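Local coordinates for hypothetical protein CG14615-PA (Drosophila melanogaster, PDB 1SQH) that is of unknown function but may act as a glycine N-acyltransferase, transferring an acyl group to glycine, at residues L59-H71 with W79-Q91. Residues are numbered along the deposited sequence; the frame is centred on the assembly and turned at random.
Sequences LNHISLRKQFYTH and WGTYVSLHRDIVQ
Gln67 and Leu85 form a hydrogen-bonded pair of the antiparallel ladder between strands 67-71 and 82-87, Gln67 N giving its proton to Leu85 O at 3.0 Å and Leu85 N returning one to Gln67 O. Tyr69 and Val83 repeat the arrangement, whereas Phe68 and Ser84 between them make the non-hydrogen-bonded pair, CA to CA 4.2 Å. Past the ladder, Thr70 OG1, turned anti to its own amide nitrogen, donates to Thr81 O at 2.8 Å.

Each face has its own side-chain contacts. On one, the Tyr69 ring crosses Leu85 at about a right angle, CE1 lying 3.6 Å from Leu85 CD1. On the other, Phe68 runs alongside Tyr82 with the ring planes inclined at 48°, and Ser84 CB sits 3.6 Å from Phe68 CD1.

Beyond Lys66, where the backbone pairing gives out, a side chain and a water span the strands. With CG anti to the backbone nitrogen (chi1 172°), the His86 ring leans toward the C-terminal end of its strand and directs NE2 to Ser63 O at 2.7 Å; the carbonyl oxygen lies near the ring plane, while the donor is tilted 31° from the carbonyl plane. The water accepts from Arg87 N and lies within hydrogen-bonding distance of Ile62 O and Arg65 O, though where its own protons go is not settled. An alanine in place of His86 would probably leave Ser63 O without this donor and the 3-10 turn less firmly tied to the strand.

The pair is a beta hairpin-like unit of the large mixed sheet, its connection containing helix 76-79, in a region probably related to acetyltransferases. Strand 10-12 continues the sheet beyond 67-71, and strand 91-96 follows 82-87. Helix 34-51 covers Phe68 through Leu39, Tyr69 rests on Leu10 and Pro12, and helix 199-208 brings Tyr201 against Ser63 and Asp88.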
loop_
_atom_site.group_PDB
_atom_site.type_symbol
_atom_site.label_atom_id
_atom_site.label_comp_id
_atom_site.label_asym_id
_atom_site.label_seq_id
_atom_site.Cartn_x
_atom_site.Cartn_y
_atom_site.Cartn_z
ATOM N N LEU A 59 3.462 -0.034 19.731
ATOM C CA LEU A 59 2.521 -1.059 19.298
ATOM C C LEU A 59 1.285 -0.601 18.495
ATOM O O LEU A 59 0.886 -1.281 17.545
ATOM C CB LEU A 59 2.088 -1.897 20.513
ATOM C CG LEU A 59 1.603 -3.336 20.259
ATOM C CD1 LEU A 59 1.863 -4.192 21.503
ATOM C CD2 LEU A 59 0.127 -3.345 19.872
ATOM N N ASN A 60 0.675 0.532 18.839
ATOM C CA ASN A 60 -0.503 0.936 18.079
ATOM C C ASN A 60 -0.243 1.861 16.883
ATOM O O ASN A 60 -1.157 2.494 16.355
ATOM C CB ASN A 60 -1.591 1.513 19.007
ATOM C CG ASN A 60 -1.119 2.695 19.815
ATOM O OD1 ASN A 60 -0.547 3.641 19.271
ATOM N ND2 ASN A 60 -1.377 2.662 21.125
ATOM N N HIS A 61 1.011 1.915 16.448
ATOM C CA HIS A 61 1.385 2.707 15.279
ATOM C C HIS A 61 2.408 1.945 14.441
ATOM O O HIS A 61 2.871 2.444 13.418
ATOM C CB HIS A 61 1.974 4.063 15.673
ATOM C CG HIS A 61 0.956 5.064 16.122
ATOM N ND1 HIS A 61 0.418 5.066 17.390
ATOM C CD2 HIS A 61 0.396 6.116 15.476
ATOM C CE1 HIS A 61 -0.424 6.078 17.509
ATOM N NE2 HIS A 61 -0.456 6.730 16.361
ATOM N N ILE A 62 2.758 0.735 14.872
ATOM C CA ILE A 62 3.729 -0.063 14.137
ATOM C C ILE A 62 3.315 -0.315 12.691
ATOM O O ILE A 62 4.166 -0.492 11.820
ATOM C CB ILE A 62 3.958 -1.431 14.784
ATOM C CG1 ILE A 62 2.623 -2.139 14.966
ATOM C CG2 ILE A 62 4.687 -1.272 16.101
ATOM C CD1 ILE A 62 2.740 -3.638 14.992
ATOM N N SER A 63 2.009 -0.346 12.442
ATOM C CA SER A 63 1.497 -0.589 11.096
ATOM C C SER A 63 1.936 0.533 10.146
ATOM O O SER A 63 1.891 0.378 8.927
ATOM C CB SER A 63 -0.032 -0.687 11.121
ATOM O OG SER A 63 -0.613 0.565 11.446
ATOM N N LEU A 64 2.371 1.650 10.724
ATOM C CA LEU A 64 2.842 2.803 9.958
ATOM C C LEU A 64 4.379 2.831 9.847
ATOM O O LEU A 64 4.970 3.845 9.459
ATOM C CB LEU A 64 2.345 4.095 10.612
ATOM C CG LEU A 64 1.015 4.671 10.108
ATOM C CD1 LEU A 64 -0.022 3.578 9.980
ATOM C CD2 LEU A 64 0.534 5.768 11.051
ATOM N N ARG A 65 5.021 1.716 10.186
ATOM C CA ARG A 65 6.476 1.619 10.134
ATOM C C ARG A 65 6.938 0.507 9.202
ATOM O O ARG A 65 6.185 -0.410 8.886
ATOM C CB ARG A 65 7.050 1.345 11.534
ATOM C CG ARG A 65 6.432 2.149 12.684
ATOM C CD ARG A 65 6.262 3.607 12.313
ATOM N NE ARG A 65 7.234 4.510 12.924
ATOM C CZ ARG A 65 7.103 5.050 14.130
ATOM N NH1 ARG A 65 6.039 4.776 14.879
ATOM N NH2 ARG A 65 8.020 5.892 14.575
ATOM N N LYS A 66 8.187 0.594 8.764
ATOM C CA LYS A 66 8.777 -0.425 7.905
ATOM C C LYS A 66 10.277 -0.466 8.173
ATOM O O LYS A 66 10.889 0.559 8.468
ATOM C CB LYS A 66 8.546 -0.114 6.420
ATOM C CG LYS A 66 7.141 -0.383 5.895
ATOM C CD LYS A 66 7.131 -0.368 4.358
ATOM C CE LYS A 66 5.732 -0.530 3.787
ATOM N NZ LYS A 66 4.846 0.598 4.201
ATOM N N GLN A 67 10.867 -1.649 8.081
ATOM C CA GLN A 67 12.303 -1.784 8.288
ATOM C C GLN A 67 12.905 -2.278 6.976
ATOM O O GLN A 67 12.628 -3.389 6.521
ATOM C CB GLN A 67 12.577 -2.763 9.423
ATOM C CG GLN A 67 12.054 -2.272 10.765
ATOM C CD GLN A 67 11.590 -3.404 11.663
ATOM O OE1 GLN A 67 10.530 -4.005 11.431
ATOM N NE2 GLN A 67 12.379 -3.705 12.690
ATOM N N PHE A 68 13.713 -1.425 6.363
ATOM C CA PHE A 68 14.329 -1.752 5.090
ATOM C C PHE A 68 15.662 -2.460 5.280
ATOM O O PHE A 68 16.397 -2.166 6.227
ATOM C CB PHE A 68 14.508 -0.462 4.284
ATOM C CG PHE A 68 13.204 0.192 3.895
ATOM C CD1 PHE A 68 12.501 -0.246 2.770
ATOM C CD2 PHE A 68 12.663 1.218 4.669
ATOM C CE1 PHE A 68 11.275 0.324 2.419
ATOM C CE2 PHE A 68 11.438 1.796 4.329
ATOM C CZ PHE A 68 10.743 1.347 3.199
ATOM N N TYR A 69 15.969 -3.399 4.393
ATOM C CA TYR A 69 17.224 -4.145 4.477
ATOM C C TYR A 69 17.864 -4.318 3.107
ATOM O O TYR A 69 17.222 -4.114 2.086
ATOM C CB TYR A 69 16.997 -5.555 5.044
ATOM C CG TYR A 69 16.320 -5.629 6.388
ATOM C CD1 TYR A 69 14.939 -5.491 6.505
ATOM C CD2 TYR A 69 17.059 -5.873 7.542
ATOM C CE1 TYR A 69 14.306 -5.600 7.747
ATOM C CE2 TYR A 69 16.441 -5.980 8.788
ATOM C CZ TYR A 69 15.069 -5.847 8.883
ATOM O OH TYR A 69 14.451 -5.970 10.105
ATOM N N THR A 70 19.139 -4.693 3.086
ATOM C CA THR A 70 19.807 -4.968 1.824
ATOM C C THR A 70 20.826 -6.051 2.091
ATOM O O THR A 70 21.070 -6.392 3.243
ATOM C CB THR A 70 20.530 -3.747 1.227
ATOM O OG1 THR A 70 20.945 -4.074 -0.105
ATOM C CG2 THR A 70 21.761 -3.379 2.047
ATOM N N HIS A 71 21.405 -6.600 1.025
ATOM C CA HIS A 71 22.406 -7.652 1.152
ATOM C C HIS A 71 23.568 -7.111 1.993
ATOM O O HIS A 71 24.241 -6.151 1.604
ATOM C CB HIS A 71 22.885 -8.072 -0.241
ATOM C CG HIS A 71 23.692 -9.335 -0.255
ATOM N ND1 HIS A 71 24.771 -9.540 0.576
ATOM C CD2 HIS A 71 23.598 -10.443 -1.031
ATOM C CE1 HIS A 71 25.310 -10.719 0.314
ATOM N NE2 HIS A 71 24.617 -11.286 -0.658
ATOM N N TRP A 79 22.233 -2.027 -7.607
ATOM C CA TRP A 79 21.037 -2.659 -8.180
ATOM C C TRP A 79 19.737 -2.294 -7.466
ATOM O O TRP A 79 18.674 -2.826 -7.805
ATOM C CB TRP A 79 21.171 -4.191 -8.155
ATOM C CG TRP A 79 22.426 -4.740 -8.780
ATOM C CD1 TRP A 79 23.339 -5.569 -8.192
ATOM C CD2 TRP A 79 22.875 -4.540 -10.126
ATOM N NE1 TRP A 79 24.327 -5.899 -9.087
ATOM C CE2 TRP A 79 24.067 -5.281 -10.281
ATOM C CE3 TRP A 79 22.385 -3.806 -11.214
ATOM C CZ2 TRP A 79 24.780 -5.309 -11.488
ATOM C CZ3 TRP A 79 23.098 -3.834 -12.418
ATOM C CH2 TRP A 79 24.282 -4.581 -12.541
ATOM N N GLY A 80 19.834 -1.410 -6.476
ATOM C CA GLY A 80 18.663 -1.003 -5.713
ATOM C C GLY A 80 18.034 -2.155 -4.942
ATOM O O GLY A 80 16.863 -2.097 -4.563
ATOM N N THR A 81 18.821 -3.196 -4.696
ATOM C CA THR A 81 18.339 -4.386 -3.995
ATOM C C THR A 81 17.879 -4.094 -2.567
ATOM O O THR A 81 18.654 -3.622 -1.730
ATOM C CB THR A 81 19.436 -5.496 -3.980
ATOM O OG1 THR A 81 19.832 -5.789 -5.327
ATOM C CG2 THR A 81 18.912 -6.775 -3.349
ATOM N N TYR A 82 16.611 -4.375 -2.285
ATOM C CA TYR A 82 16.099 -4.129 -0.953
ATOM C C TYR A 82 14.984 -5.092 -0.580
ATOM O O TYR A 82 14.358 -5.734 -1.429
ATOM C CB TYR A 82 15.588 -2.688 -0.840
ATOM C CG TYR A 82 14.121 -2.529 -1.161
ATOM C CD1 TYR A 82 13.161 -2.531 -0.151
ATOM C CD2 TYR A 82 13.689 -2.407 -2.478
ATOM C CE1 TYR A 82 11.804 -2.414 -0.442
ATOM C CE2 TYR A 82 12.328 -2.287 -2.783
ATOM C CZ TYR A 82 11.394 -2.291 -1.759
ATOM O OH TYR A 82 10.054 -2.163 -2.064
ATOM N N VAL A 83 14.748 -5.188 0.714
ATOM C CA VAL A 83 13.695 -6.027 1.240
ATOM C C VAL A 83 13.220 -5.254 2.444
ATOM O O VAL A 83 14.033 -4.836 3.280
ATOM C CB VAL A 83 14.207 -7.435 1.704
ATOM C CG1 VAL A 83 13.066 -8.215 2.357
ATOM C CG2 VAL A 83 14.764 -8.221 0.520
ATOM N N SER A 84 11.913 -5.035 2.512
ATOM C CA SER A 84 11.323 -4.330 3.641
ATOM C C SER A 84 10.451 -5.304 4.424
ATOM O O SER A 84 9.885 -6.251 3.859
ATOM C CB SER A 84 10.483 -3.147 3.161
ATOM O OG SER A 84 9.550 -3.563 2.189
ATOM N N LEU A 85 10.374 -5.078 5.730
ATOM C CA LEU A 85 9.567 -5.903 6.609
ATOM C C LEU A 85 8.605 -4.990 7.353
ATOM O O LEU A 85 9.022 -3.981 7.935
ATOM C CB LEU A 85 10.464 -6.661 7.588
ATOM C CG LEU A 85 11.336 -7.769 6.977
ATOM C CD1 LEU A 85 12.177 -8.421 8.083
ATOM C CD2 LEU A 85 10.462 -8.809 6.307
ATOM N N HIS A 86 7.323 -5.346 7.298
ATOM C CA HIS A 86 6.235 -4.597 7.929
ATOM C C HIS A 86 5.444 -5.476 8.901
ATOM O O HIS A 86 5.292 -6.685 8.693
ATOM C CB HIS A 86 5.306 -4.034 6.838
ATOM C CG HIS A 86 4.048 -3.400 7.358
ATOM N ND1 HIS A 86 2.911 -4.129 7.647
ATOM C CD2 HIS A 86 3.740 -2.106 7.616
ATOM C CE1 HIS A 86 1.959 -3.309 8.055
ATOM N NE2 HIS A 86 2.435 -2.075 8.046
ATOM N N ARG A 87 4.931 -4.866 9.960
ATOM C CA ARG A 87 4.172 -5.612 10.948
ATOM C C ARG A 87 2.831 -4.979 11.317
ATOM O O ARG A 87 2.746 -3.772 11.564
ATOM C CB ARG A 87 5.008 -5.774 12.222
ATOM C CG ARG A 87 4.382 -6.681 13.277
ATOM C CD ARG A 87 5.293 -7.871 13.534
ATOM N NE ARG A 87 4.814 -9.113 12.939
ATOM C CZ ARG A 87 5.618 -10.070 12.478
ATOM N NH1 ARG A 87 6.935 -9.917 12.533
ATOM N NH2 ARG A 87 5.112 -11.189 11.978
ATOM N N ASP A 88 1.790 -5.806 11.327
ATOM C CA ASP A 88 0.451 -5.395 11.734
ATOM C C ASP A 88 -0.195 -6.645 12.347
ATOM O O ASP A 88 -0.050 -6.897 13.539
ATOM C CB ASP A 88 -0.379 -4.887 10.553
ATOM C CG ASP A 88 -1.687 -4.262 11.008
ATOM O OD1 ASP A 88 -1.944 -4.305 12.229
ATOM O OD2 ASP A 88 -2.453 -3.732 10.172
ATOM N N ILE A 89 -0.904 -7.424 11.537
ATOM C CA ILE A 89 -1.498 -8.664 12.028
ATOM C C ILE A 89 -0.458 -9.744 11.754
ATOM O O ILE A 89 -0.114 -10.531 12.635
ATOM C CB ILE A 89 -2.785 -9.031 11.284
ATOM C CG1 ILE A 89 -3.898 -8.043 11.640
ATOM C CG2 ILE A 89 -3.209 -10.452 11.657
ATOM C CD1 ILE A 89 -5.232 -8.398 11.001
ATOM N N VAL A 90 0.033 -9.770 10.517
ATOM C CA VAL A 90 1.069 -10.714 10.108
ATOM C C VAL A 90 2.271 -9.894 9.630
ATOM O O VAL A 90 2.322 -8.677 9.824
ATOM C CB VAL A 90 0.608 -11.613 8.944
ATOM C CG1 VAL A 90 -0.621 -12.394 9.348
ATOM C CG2 VAL A 90 0.321 -10.767 7.713
ATOM N N GLN A 91 3.242 -10.564 9.018
ATOM C CA GLN A 91 4.418 -9.881 8.501
ATOM C C GLN A 91 4.198 -9.679 7.003
ATOM O O GLN A 91 3.756 -10.593 6.299
ATOM C CB GLN A 91 5.689 -10.722 8.735
ATOM C CG GLN A 91 6.984 -10.074 8.211
ATOM C CD GLN A 91 8.175 -11.031 8.189
ATOM O OE1 GLN A 91 8.168 -12.045 7.477
ATOM N NE2 GLN A 91 9.208 -10.708 8.964
HETATM O O HOH W 1 5.493 -2.328 10.579
#